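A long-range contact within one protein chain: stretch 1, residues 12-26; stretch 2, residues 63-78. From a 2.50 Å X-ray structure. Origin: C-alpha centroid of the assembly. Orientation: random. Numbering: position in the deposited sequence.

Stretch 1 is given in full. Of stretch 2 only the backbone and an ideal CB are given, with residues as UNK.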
# COMPACT_ATOMS: atom_id res chain seq x y z
N TYR A 12 -31.29 26.79 -29.70
CA TYR A 12 -30.87 26.48 -31.09
C TYR A 12 -31.37 25.08 -31.46
O TYR A 12 -31.79 24.92 -32.63
CB TYR A 12 -29.36 26.64 -31.29
CG TYR A 12 -28.93 26.32 -32.70
CD1 TYR A 12 -29.01 27.27 -33.71
CD2 TYR A 12 -28.49 25.05 -33.04
CE1 TYR A 12 -28.64 26.96 -35.02
CE2 TYR A 12 -28.12 24.73 -34.34
CZ TYR A 12 -28.21 25.68 -35.34
OH TYR A 12 -27.84 25.36 -36.62
N VAL A 13 -31.36 24.12 -30.52
CA VAL A 13 -31.81 22.72 -30.77
C VAL A 13 -33.34 22.73 -30.92
O VAL A 13 -33.86 22.11 -31.88
CB VAL A 13 -31.32 21.73 -29.70
CG1 VAL A 13 -31.92 20.35 -29.89
CG2 VAL A 13 -29.80 21.61 -29.67
N ARG A 14 -34.04 23.45 -30.05
CA ARG A 14 -35.52 23.66 -30.13
C ARG A 14 -35.88 24.42 -31.42
O ARG A 14 -37.04 24.33 -31.82
CB ARG A 14 -36.02 24.36 -28.86
CG ARG A 14 -36.09 23.44 -27.63
CD ARG A 14 -36.49 24.20 -26.37
NE ARG A 14 -36.59 23.39 -25.14
CZ ARG A 14 -36.63 23.87 -23.88
NH1 ARG A 14 -36.57 25.17 -23.64
NH2 ARG A 14 -36.72 23.04 -22.86
N SER A 15 -34.95 25.11 -32.07
CA SER A 15 -35.18 25.76 -33.38
C SER A 15 -35.25 24.68 -34.46
O SER A 15 -35.74 25.00 -35.54
CB SER A 15 -34.12 26.81 -33.74
OG SER A 15 -33.09 26.26 -34.58
N LYS A 16 -34.74 23.48 -34.19
CA LYS A 16 -34.72 22.36 -35.17
C LYS A 16 -35.81 21.33 -34.84
O LYS A 16 -36.19 20.59 -35.77
CB LYS A 16 -33.36 21.65 -35.18
CG LYS A 16 -32.17 22.53 -35.50
CD LYS A 16 -32.24 23.21 -36.85
CE LYS A 16 -31.16 24.25 -37.04
NZ LYS A 16 -30.93 24.51 -38.47
N THR A 17 -36.29 21.28 -33.60
CA THR A 17 -37.19 20.18 -33.15
C THR A 17 -37.65 20.38 -31.71
O THR A 17 -36.82 20.73 -30.87
CB THR A 17 -36.49 18.82 -33.23
OG1 THR A 17 -37.35 17.86 -32.62
CG2 THR A 17 -35.14 18.79 -32.55
N ASP A 18 -38.92 20.10 -31.47
CA ASP A 18 -39.57 20.14 -30.14
C ASP A 18 -39.42 18.76 -29.48
O ASP A 18 -39.98 18.58 -28.39
CB ASP A 18 -41.04 20.57 -30.27
CG ASP A 18 -41.88 19.66 -31.16
OD1 ASP A 18 -41.29 18.81 -31.86
OD2 ASP A 18 -43.12 19.79 -31.16
N PHE A 19 -38.70 17.81 -30.09
CA PHE A 19 -38.53 16.44 -29.54
C PHE A 19 -37.81 16.52 -28.18
O PHE A 19 -36.69 17.04 -28.12
CB PHE A 19 -37.76 15.52 -30.50
CG PHE A 19 -37.82 14.04 -30.18
CD1 PHE A 19 -38.94 13.29 -30.51
CD2 PHE A 19 -36.75 13.39 -29.59
CE1 PHE A 19 -38.99 11.93 -30.24
CE2 PHE A 19 -36.80 12.03 -29.33
CZ PHE A 19 -37.92 11.30 -29.65
N VAL A 20 -38.47 16.01 -27.15
CA VAL A 20 -37.98 15.94 -25.74
C VAL A 20 -37.43 14.53 -25.50
O VAL A 20 -38.17 13.55 -25.53
CB VAL A 20 -39.11 16.29 -24.75
CG1 VAL A 20 -38.59 16.42 -23.32
CG2 VAL A 20 -39.85 17.56 -25.14
N PRO A 21 -36.11 14.38 -25.24
CA PRO A 21 -35.54 13.09 -24.89
C PRO A 21 -35.69 12.79 -23.39
O PRO A 21 -35.71 13.71 -22.62
CB PRO A 21 -34.06 13.32 -25.21
CG PRO A 21 -33.85 14.75 -24.76
CD PRO A 21 -35.11 15.46 -25.21
N GLU A 22 -35.77 11.51 -23.04
CA GLU A 22 -35.82 11.02 -21.64
C GLU A 22 -34.44 10.53 -21.21
O GLU A 22 -34.17 10.54 -20.01
CB GLU A 22 -36.85 9.90 -21.52
CG GLU A 22 -38.26 10.44 -21.49
CD GLU A 22 -39.39 9.44 -21.71
OE1 GLU A 22 -39.10 8.23 -21.86
OE2 GLU A 22 -40.54 9.90 -21.75
N VAL A 23 -33.60 10.11 -22.15
CA VAL A 23 -32.34 9.39 -21.85
C VAL A 23 -31.24 9.98 -22.72
O VAL A 23 -31.39 10.04 -23.95
CB VAL A 23 -32.48 7.87 -22.05
CG1 VAL A 23 -31.17 7.14 -21.81
CG2 VAL A 23 -33.57 7.28 -21.16
N GLY A 24 -30.17 10.43 -22.06
CA GLY A 24 -28.91 10.83 -22.69
C GLY A 24 -28.04 9.63 -22.82
O GLY A 24 -28.14 8.76 -21.98
N LEU A 25 -27.23 9.58 -23.86
CA LEU A 25 -26.32 8.45 -24.13
C LEU A 25 -25.11 9.04 -24.86
O LEU A 25 -25.34 9.63 -25.90
CB LEU A 25 -27.11 7.45 -24.97
CG LEU A 25 -26.29 6.35 -25.63
CD1 LEU A 25 -25.70 5.41 -24.59
CD2 LEU A 25 -27.14 5.57 -26.61
N VAL A 26 -23.92 8.97 -24.27
CA VAL A 26 -22.65 9.51 -24.84
C VAL A 26 -21.84 8.32 -25.33
O VAL A 26 -21.55 7.42 -24.52
CB VAL A 26 -21.85 10.36 -23.82
CG1 VAL A 26 -20.50 10.79 -24.37
CG2 VAL A 26 -22.60 11.59 -23.35
N UNK A 63 -21.61 14.73 -33.49
CA UNK A 63 -22.99 14.94 -33.99
C UNK A 63 -23.97 14.70 -32.85
O UNK A 63 -23.92 13.63 -32.26
CB UNK A 63 -23.30 14.01 -35.17
N UNK A 64 -24.82 15.67 -32.54
CA UNK A 64 -25.93 15.47 -31.58
C UNK A 64 -27.10 14.83 -32.33
O UNK A 64 -27.51 15.39 -33.35
CB UNK A 64 -26.36 16.79 -30.93
N UNK A 65 -27.62 13.71 -31.84
CA UNK A 65 -28.74 12.96 -32.48
C UNK A 65 -29.90 12.88 -31.48
O UNK A 65 -29.70 12.33 -30.39
CB UNK A 65 -28.30 11.56 -32.91
N UNK A 66 -31.05 13.44 -31.85
CA UNK A 66 -32.34 13.25 -31.13
C UNK A 66 -33.18 12.25 -31.92
O UNK A 66 -33.23 12.36 -33.17
CB UNK A 66 -33.09 14.57 -30.96
N UNK A 67 -33.81 11.31 -31.23
CA UNK A 67 -34.62 10.27 -31.88
C UNK A 67 -35.09 9.16 -30.96
O UNK A 67 -35.22 9.35 -29.73
CB UNK A 67 -33.82 9.65 -33.03
N UNK A 68 -35.39 8.02 -31.57
CA UNK A 68 -36.01 6.85 -30.91
C UNK A 68 -35.02 5.69 -31.08
O UNK A 68 -34.53 5.49 -32.20
CB UNK A 68 -37.38 6.51 -31.50
N UNK A 69 -34.67 5.03 -29.98
CA UNK A 69 -33.80 3.84 -29.95
C UNK A 69 -34.44 2.90 -28.93
O UNK A 69 -34.89 3.43 -27.91
CB UNK A 69 -32.35 4.18 -29.59
N UNK A 70 -34.61 1.62 -29.27
CA UNK A 70 -35.26 0.57 -28.43
C UNK A 70 -36.59 1.13 -27.89
O UNK A 70 -37.01 0.74 -26.78
CB UNK A 70 -34.35 0.14 -27.28
N UNK A 71 -37.26 1.97 -28.69
CA UNK A 71 -38.57 2.56 -28.37
C UNK A 71 -38.51 3.70 -27.36
O UNK A 71 -39.57 4.20 -27.00
CB UNK A 71 -39.50 1.47 -27.83
N UNK A 72 -37.33 4.12 -26.92
CA UNK A 72 -37.17 5.25 -25.97
C UNK A 72 -36.84 6.51 -26.76
O UNK A 72 -36.08 6.47 -27.73
CB UNK A 72 -36.08 4.96 -24.94
N UNK A 73 -37.39 7.68 -26.35
CA UNK A 73 -36.91 8.97 -26.86
C UNK A 73 -35.53 9.29 -26.26
O UNK A 73 -35.42 9.36 -25.05
CB UNK A 73 -37.91 10.08 -26.53
N UNK A 74 -34.50 9.45 -27.10
CA UNK A 74 -33.08 9.52 -26.62
C UNK A 74 -32.35 10.71 -27.24
O UNK A 74 -32.67 11.07 -28.39
CB UNK A 74 -32.33 8.23 -26.96
N UNK A 75 -31.45 11.33 -26.46
CA UNK A 75 -30.36 12.23 -26.92
C UNK A 75 -29.09 11.39 -27.02
O UNK A 75 -28.64 10.88 -25.99
CB UNK A 75 -30.16 13.42 -25.97
N UNK A 76 -28.57 11.19 -28.23
CA UNK A 76 -27.29 10.46 -28.48
C UNK A 76 -26.23 11.49 -28.91
O UNK A 76 -26.50 12.27 -29.83
CB UNK A 76 -27.46 9.38 -29.55
N UNK A 77 -25.11 11.55 -28.20
CA UNK A 77 -23.87 12.27 -28.55
C UNK A 77 -23.02 11.31 -29.34
O UNK A 77 -22.53 10.37 -28.75
CB UNK A 77 -23.12 12.78 -27.32
N UNK A 78 -22.98 11.45 -30.66
CA UNK A 78 -22.11 10.59 -31.50
C UNK A 78 -20.68 11.15 -31.35
O UNK A 78 -20.34 12.09 -32.08
CB UNK A 78 -22.56 10.58 -32.96

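Strand 23-26 runs parallel to strand 72-78, their axes 4.7 Å apart at closest approach, so backbone pairing fixes which positions of stretch 2 meet stretch 1.

Position 63 has nothing of stretch 1 within 5.5 Å of its ideal CB, which leaves the choice open; it is Arg63. Position 64 also lacks a close neighbour, but its CB points toward stretch 1, so a long apolar chain could reach across. It is Leu64, with CD2 4.1 Å from Val13 CG2. Position 65 is out of reach and is Val65.

Position 66 points toward stretch 1, its ideal CB 4.1 Å from Phe19 CD2 and 5.0 Å from Thr17 CG2. Leucine, isoleucine or methionine would suit this apolar surround. Leu66 places CD1 3.6 Å from Val13 CG1, and its CD2 lies 4.0 Å from Pro21 CD.

At 67, phi/psi of 171/-157 favours glycine, and Gly67 brings its O to 3.1 Å from Phe19 CE2. Position 68 points sideways, its ideal CB 5.2 Å from Phe19 CZ; a long chain could return to the ring. Arg68 does so, NH1 lying at the ring edge, 4.1 Å from Phe19 CE1.

Position 69 points toward stretch 1 from a distance, which suits a long apolar chain: Leu69 CD2 meets Leu25 CD2 at 4.1 Å. A type I' turn follows. Positions 70 and 71 have positive phi, which favours asparagine or glycine; they are Glu70 and Gly71, both out of reach. Position 72 points sideways, with Glu22 OE1 5.4 Å from its ideal CB, so a basic chain is plausible; Lys72 makes no close contact across.

Position 73 points toward stretch 1, with Phe19 CZ only 3.3 Å from the ideal CB. A small or compact apolar residue fits, and phi of -72° permits proline. Pro73 sets CB 3.5 Å from Phe19 CZ, while its O accepts from Glu22 N at 3.0 Å and, weakly, from Val23 N at 3.5 Å.

Positions 74 and 76 share a sheet face with Val23 and Leu25, favouring beta-branched or other apolar residues. Val74 CG1 lies 4.2 Å from Val23 CB, and Val76 CG2 4.0 Å from Leu25 CD2.

Positions 75 and 77 take the opposite face. At 75, Pro21 CB is 4.0 Å from the ideal CB, inviting an aliphatic chain; Leu75 donates N to Val23 O at 2.8 Å. At 77, beside Val26 and side-chain-free Gly24, an aromatic or large aliphatic would suit: Tyr77 CD1 packs 3.6 Å from Val26 CG2, and Tyr77 N donates to Leu25 O at 3.0 Å. Position 78 points away; it is Lys78.

Stretch 2 63-78: RLVLGRLEGKPVLVYK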
# COMPACT_ATOMS: atom_id res chain seq x y z
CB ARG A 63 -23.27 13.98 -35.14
CG ARG A 63 -22.30 14.10 -36.30
CD ARG A 63 -22.96 13.78 -37.62
NE ARG A 63 -22.48 14.64 -38.70
CZ ARG A 63 -23.01 14.71 -39.92
NH1 ARG A 63 -24.05 13.95 -40.24
NH2 ARG A 63 -22.49 15.53 -40.81
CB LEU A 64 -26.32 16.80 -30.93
CG LEU A 64 -27.26 16.64 -29.74
CD1 LEU A 64 -26.52 15.97 -28.59
CD2 LEU A 64 -27.84 17.98 -29.30
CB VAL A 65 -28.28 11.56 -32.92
CG1 VAL A 65 -29.46 10.70 -33.32
CG2 VAL A 65 -27.25 11.62 -34.03
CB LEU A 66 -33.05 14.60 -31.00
CG LEU A 66 -32.41 15.57 -30.00
CD1 LEU A 66 -32.03 16.87 -30.68
CD2 LEU A 66 -33.32 15.84 -28.82
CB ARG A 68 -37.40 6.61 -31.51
CG ARG A 68 -38.34 5.78 -30.66
CD ARG A 68 -39.78 5.96 -31.10
NE ARG A 68 -40.29 7.23 -30.61
CZ ARG A 68 -40.74 7.46 -29.37
NH1 ARG A 68 -41.16 8.67 -29.02
NH2 ARG A 68 -40.75 6.49 -28.46
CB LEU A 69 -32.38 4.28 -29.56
CG LEU A 69 -31.31 3.20 -29.57
CD1 LEU A 69 -31.08 2.65 -30.97
CD2 LEU A 69 -30.01 3.75 -28.99
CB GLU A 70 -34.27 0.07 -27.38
CG GLU A 70 -34.66 -1.23 -26.70
CD GLU A 70 -34.51 -2.52 -27.49
OE1 GLU A 70 -33.76 -2.51 -28.48
OE2 GLU A 70 -35.14 -3.54 -27.10
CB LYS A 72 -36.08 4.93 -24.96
CG LYS A 72 -36.40 3.77 -24.02
CD LYS A 72 -37.50 4.07 -23.01
CE LYS A 72 -38.44 2.90 -22.82
NZ LYS A 72 -39.65 3.28 -22.07
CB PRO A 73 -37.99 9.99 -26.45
CG PRO A 73 -38.85 9.29 -25.39
CD PRO A 73 -38.50 7.81 -25.40
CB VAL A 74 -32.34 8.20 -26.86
CG1 VAL A 74 -33.03 7.06 -26.15
CG2 VAL A 74 -32.17 7.87 -28.34
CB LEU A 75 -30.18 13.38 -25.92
CG LEU A 75 -29.28 14.53 -26.37
CD1 LEU A 75 -29.83 15.22 -27.61
CD2 LEU A 75 -29.12 15.55 -25.27
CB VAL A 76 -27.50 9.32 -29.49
CG1 VAL A 76 -26.21 8.57 -29.79
CG2 VAL A 76 -28.58 8.36 -29.02
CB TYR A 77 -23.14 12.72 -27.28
CG TYR A 77 -23.93 13.71 -26.48
CD1 TYR A 77 -24.88 13.30 -25.56
CD2 TYR A 77 -23.83 15.07 -26.73
CE1 TYR A 77 -25.64 14.21 -24.85
CE2 TYR A 77 -24.59 15.99 -26.03
CZ TYR A 77 -25.49 15.56 -25.08
OH TYR A 77 -26.21 16.47 -24.37
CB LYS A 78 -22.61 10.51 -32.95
CG LYS A 78 -21.75 9.63 -33.86
CD LYS A 78 -22.29 9.28 -35.25
CE LYS A 78 -21.36 8.29 -35.94
NZ LYS A 78 -21.89 7.80 -37.23
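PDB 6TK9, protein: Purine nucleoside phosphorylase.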